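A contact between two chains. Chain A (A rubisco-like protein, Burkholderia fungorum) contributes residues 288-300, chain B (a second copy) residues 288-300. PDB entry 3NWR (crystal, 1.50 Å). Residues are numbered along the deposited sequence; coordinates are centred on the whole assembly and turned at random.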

# COMPACT_ATOMS: atom_id res chain seq x y z
N TYR A 288 -2.69 -7.14 -1.69
CA TYR A 288 -3.99 -6.82 -1.10
C TYR A 288 -4.34 -7.74 0.09
O TYR A 288 -5.07 -7.34 0.99
CB TYR A 288 -5.12 -6.81 -2.16
CG TYR A 288 -6.48 -6.61 -1.55
CD1 TYR A 288 -6.80 -5.41 -0.90
CD2 TYR A 288 -7.44 -7.61 -1.59
CE1 TYR A 288 -8.04 -5.23 -0.31
CE2 TYR A 288 -8.69 -7.43 -1.00
CZ TYR A 288 -8.98 -6.23 -0.37
OH TYR A 288 -10.22 -6.06 0.23
N GLY A 289 -3.78 -8.95 0.11
CA GLY A 289 -3.97 -9.84 1.25
C GLY A 289 -3.45 -9.23 2.55
O GLY A 289 -4.04 -9.40 3.62
N MET A 290 -2.32 -8.54 2.48
CA MET A 290 -1.81 -7.83 3.64
C MET A 290 -2.81 -6.79 4.13
O MET A 290 -2.89 -6.53 5.33
CB MET A 290 -0.47 -7.16 3.31
CG MET A 290 -0.08 -6.06 4.28
SD MET A 290 1.58 -5.40 3.96
CE MET A 290 1.29 -4.64 2.38
N MET A 291 -3.58 -6.21 3.21
CA MET A 291 -4.50 -5.14 3.53
C MET A 291 -5.88 -5.63 3.95
O MET A 291 -6.76 -4.82 4.24
CB MET A 291 -4.66 -4.20 2.32
CG MET A 291 -3.34 -3.68 1.82
SD MET A 291 -3.50 -2.78 0.27
CE MET A 291 -4.76 -1.57 0.68
N SER A 292 -6.09 -6.95 4.00
CA SER A 292 -7.45 -7.47 4.13
C SER A 292 -7.67 -8.82 4.82
O SER A 292 -8.82 -9.13 5.15
CB SER A 292 -8.12 -7.51 2.75
OG SER A 292 -7.46 -8.44 1.89
N ARG A 293 -6.63 -9.64 5.01
CA ARG A 293 -6.83 -11.01 5.53
C ARG A 293 -7.40 -11.02 6.94
O ARG A 293 -8.10 -11.97 7.31
CB ARG A 293 -5.54 -11.84 5.56
CG ARG A 293 -4.96 -12.29 4.22
CD ARG A 293 -5.38 -13.69 3.73
NE ARG A 293 -5.59 -14.76 4.72
CZ ARG A 293 -4.81 -15.83 4.88
NH1 ARG A 293 -3.70 -16.00 4.16
NH2 ARG A 293 -5.15 -16.76 5.77
N ASP A 294 -7.07 -10.02 7.75
CA ASP A 294 -7.60 -9.94 9.11
C ASP A 294 -8.91 -9.17 9.09
O ASP A 294 -8.92 -7.98 8.77
CB ASP A 294 -6.57 -9.26 10.02
CG ASP A 294 -7.03 -9.15 11.46
OD1 ASP A 294 -8.25 -9.23 11.72
OD2 ASP A 294 -6.14 -8.96 12.33
N PRO A 295 -10.03 -9.83 9.42
CA PRO A 295 -11.34 -9.17 9.31
C PRO A 295 -11.47 -7.93 10.20
O PRO A 295 -12.37 -7.11 9.96
CB PRO A 295 -12.33 -10.26 9.75
CG PRO A 295 -11.51 -11.24 10.51
CD PRO A 295 -10.16 -11.23 9.85
N ALA A 296 -10.61 -7.78 11.19
CA ALA A 296 -10.68 -6.63 12.09
C ALA A 296 -9.83 -5.46 11.61
O ALA A 296 -9.77 -4.43 12.28
CB ALA A 296 -10.26 -7.02 13.51
N LEU A 297 -9.18 -5.61 10.47
CA LEU A 297 -8.19 -4.62 10.04
C LEU A 297 -8.24 -4.38 8.55
O LEU A 297 -8.59 -5.26 7.78
CB LEU A 297 -6.79 -5.11 10.42
CG LEU A 297 -5.59 -4.18 10.22
CD1 LEU A 297 -5.75 -2.92 11.08
CD2 LEU A 297 -4.29 -4.91 10.58
N GLY A 298 -7.86 -3.17 8.14
CA GLY A 298 -7.55 -2.92 6.75
C GLY A 298 -8.70 -2.41 5.90
O GLY A 298 -9.39 -1.47 6.28
N MET A 299 -8.92 -3.05 4.75
CA MET A 299 -9.85 -2.52 3.77
C MET A 299 -10.59 -3.65 3.07
O MET A 299 -9.97 -4.53 2.49
CB MET A 299 -9.07 -1.69 2.74
CG MET A 299 -9.90 -0.69 2.00
SD MET A 299 -8.86 0.27 0.88
CE MET A 299 -7.65 1.00 1.96
N SER A 300 -11.92 -3.63 3.14
CA SER A 300 -12.73 -4.56 2.35
C SER A 300 -12.66 -4.17 0.87
O SER A 300 -12.32 -3.03 0.52
CB SER A 300 -14.19 -4.55 2.81
OG SER A 300 -14.28 -4.89 4.18
N TYR B 288 0.39 2.77 7.30
CA TYR B 288 1.28 1.69 7.69
C TYR B 288 0.67 0.81 8.81
O TYR B 288 0.99 -0.38 8.91
CB TYR B 288 2.68 2.21 8.07
CG TYR B 288 3.58 1.11 8.60
CD1 TYR B 288 3.97 0.05 7.79
CD2 TYR B 288 4.01 1.12 9.92
CE1 TYR B 288 4.76 -0.97 8.27
CE2 TYR B 288 4.82 0.09 10.42
CZ TYR B 288 5.19 -0.94 9.58
OH TYR B 288 5.97 -1.97 10.08
N GLY B 289 -0.23 1.37 9.61
CA GLY B 289 -0.92 0.59 10.62
C GLY B 289 -1.73 -0.56 10.02
O GLY B 289 -1.80 -1.66 10.57
N MET B 290 -2.36 -0.30 8.88
CA MET B 290 -3.05 -1.36 8.16
C MET B 290 -2.10 -2.49 7.77
O MET B 290 -2.49 -3.65 7.74
CB MET B 290 -3.74 -0.80 6.91
CG MET B 290 -4.11 -1.86 5.89
SD MET B 290 -5.06 -1.20 4.51
CE MET B 290 -3.82 -0.15 3.77
N MET B 291 -0.84 -2.14 7.51
CA MET B 291 0.15 -3.10 7.04
C MET B 291 0.89 -3.81 8.17
O MET B 291 1.77 -4.64 7.89
CB MET B 291 1.18 -2.39 6.14
CG MET B 291 0.53 -1.64 5.00
SD MET B 291 1.70 -0.62 4.09
CE MET B 291 2.97 -1.81 3.67
N SER B 292 0.56 -3.50 9.42
CA SER B 292 1.42 -3.95 10.52
C SER B 292 0.79 -4.20 11.90
O SER B 292 1.45 -4.81 12.74
CB SER B 292 2.58 -2.96 10.70
OG SER B 292 2.11 -1.68 11.10
N ARG B 293 -0.44 -3.73 12.16
CA ARG B 293 -1.01 -3.83 13.52
C ARG B 293 -1.21 -5.27 13.97
O ARG B 293 -1.16 -5.54 15.17
CB ARG B 293 -2.38 -3.13 13.65
CG ARG B 293 -2.39 -1.60 13.61
CD ARG B 293 -2.33 -0.88 14.97
NE ARG B 293 -3.00 -1.49 16.13
CZ ARG B 293 -4.09 -1.00 16.73
NH1 ARG B 293 -4.71 0.09 16.27
NH2 ARG B 293 -4.56 -1.61 17.81
N ASP B 294 -1.49 -6.17 13.04
CA ASP B 294 -1.67 -7.59 13.39
C ASP B 294 -0.32 -8.29 13.31
O ASP B 294 0.27 -8.39 12.23
CB ASP B 294 -2.68 -8.23 12.43
CG ASP B 294 -2.93 -9.69 12.73
OD1 ASP B 294 -2.09 -10.33 13.39
OD2 ASP B 294 -3.98 -10.20 12.26
N PRO B 295 0.20 -8.77 14.46
CA PRO B 295 1.54 -9.36 14.47
C PRO B 295 1.69 -10.58 13.56
O PRO B 295 2.82 -10.95 13.23
CB PRO B 295 1.75 -9.76 15.94
CG PRO B 295 0.39 -9.81 16.52
CD PRO B 295 -0.40 -8.75 15.80
N ALA B 296 0.59 -11.19 13.15
CA ALA B 296 0.64 -12.36 12.29
C ALA B 296 0.60 -12.01 10.81
O ALA B 296 0.61 -12.89 9.96
CB ALA B 296 -0.50 -13.33 12.62
N LEU B 297 0.55 -10.72 10.50
CA LEU B 297 0.30 -10.30 9.12
C LEU B 297 1.12 -9.08 8.73
O LEU B 297 1.44 -8.26 9.57
CB LEU B 297 -1.19 -9.98 8.94
CG LEU B 297 -1.73 -9.66 7.54
CD1 LEU B 297 -1.54 -10.86 6.62
CD2 LEU B 297 -3.21 -9.27 7.62
N GLY B 298 1.44 -8.97 7.45
CA GLY B 298 1.93 -7.72 6.91
C GLY B 298 3.43 -7.55 6.89
O GLY B 298 4.15 -8.44 6.43
N MET B 299 3.91 -6.43 7.41
CA MET B 299 5.31 -6.07 7.25
C MET B 299 5.83 -5.36 8.49
O MET B 299 5.27 -4.34 8.91
CB MET B 299 5.46 -5.15 6.03
CG MET B 299 6.84 -5.11 5.45
SD MET B 299 6.86 -4.05 3.98
CE MET B 299 5.64 -4.80 2.91
N SER B 300 6.88 -5.91 9.10
CA SER B 300 7.56 -5.21 10.19
C SER B 300 8.34 -4.02 9.64
O SER B 300 8.63 -3.94 8.44
CB SER B 300 8.54 -6.14 10.92
OG SER B 300 7.85 -7.27 11.44
O HOH W 1 -4.71 -5.22 6.92
O HOH W 2 -1.28 -6.12 7.63

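An exact two-fold axis relates the two stretches, so every contact occurs twice or lies across the axis. The backbones run antiparallel in register: Met A290 lies across from Gly B298, and Asp A294 from Asp B294.

Apolar packing dominates. Met A290 and its mate Met B290 have the most surface covered by the other stretch. The CA-to-CB bond of Met A290 points sideways, but the t, t, p side chain brings its end nearer. Met A290 CE lies 3.5 Å from Met B291 CE, and Met A290 SD 4.2 Å from Met B299 CE. The CA-to-CB bond of Leu A297 points toward chain B. Leu A297 CD2 sits 3.6 Å from Met B290 O and 4.0 Å from Arg B293 CB.

Met A290 CG rests 3.7 Å from Gly B298 CA. The backbone angles at Gly B298 call for glycine, and a CB there would also clash with Met B291 O.

The polar contacts gather near the axis. Asp A294 OD2 and Asp B294 OD2 are 2.5 Å apart. Two carboxylates this close would repel, so one probably holds a proton. Each OD1 accepts from its own chain, as in Ala A296 N to Asp A294 OD1, 2.8 Å, within a type I turn.

No clear direct hydrogen bond crosses the contact. Instead, water 1 and water 2 each lie within hydrogen-bonding distance of both Met A290 O and Met B290 O, bridging two carbonyls that cannot bond each other.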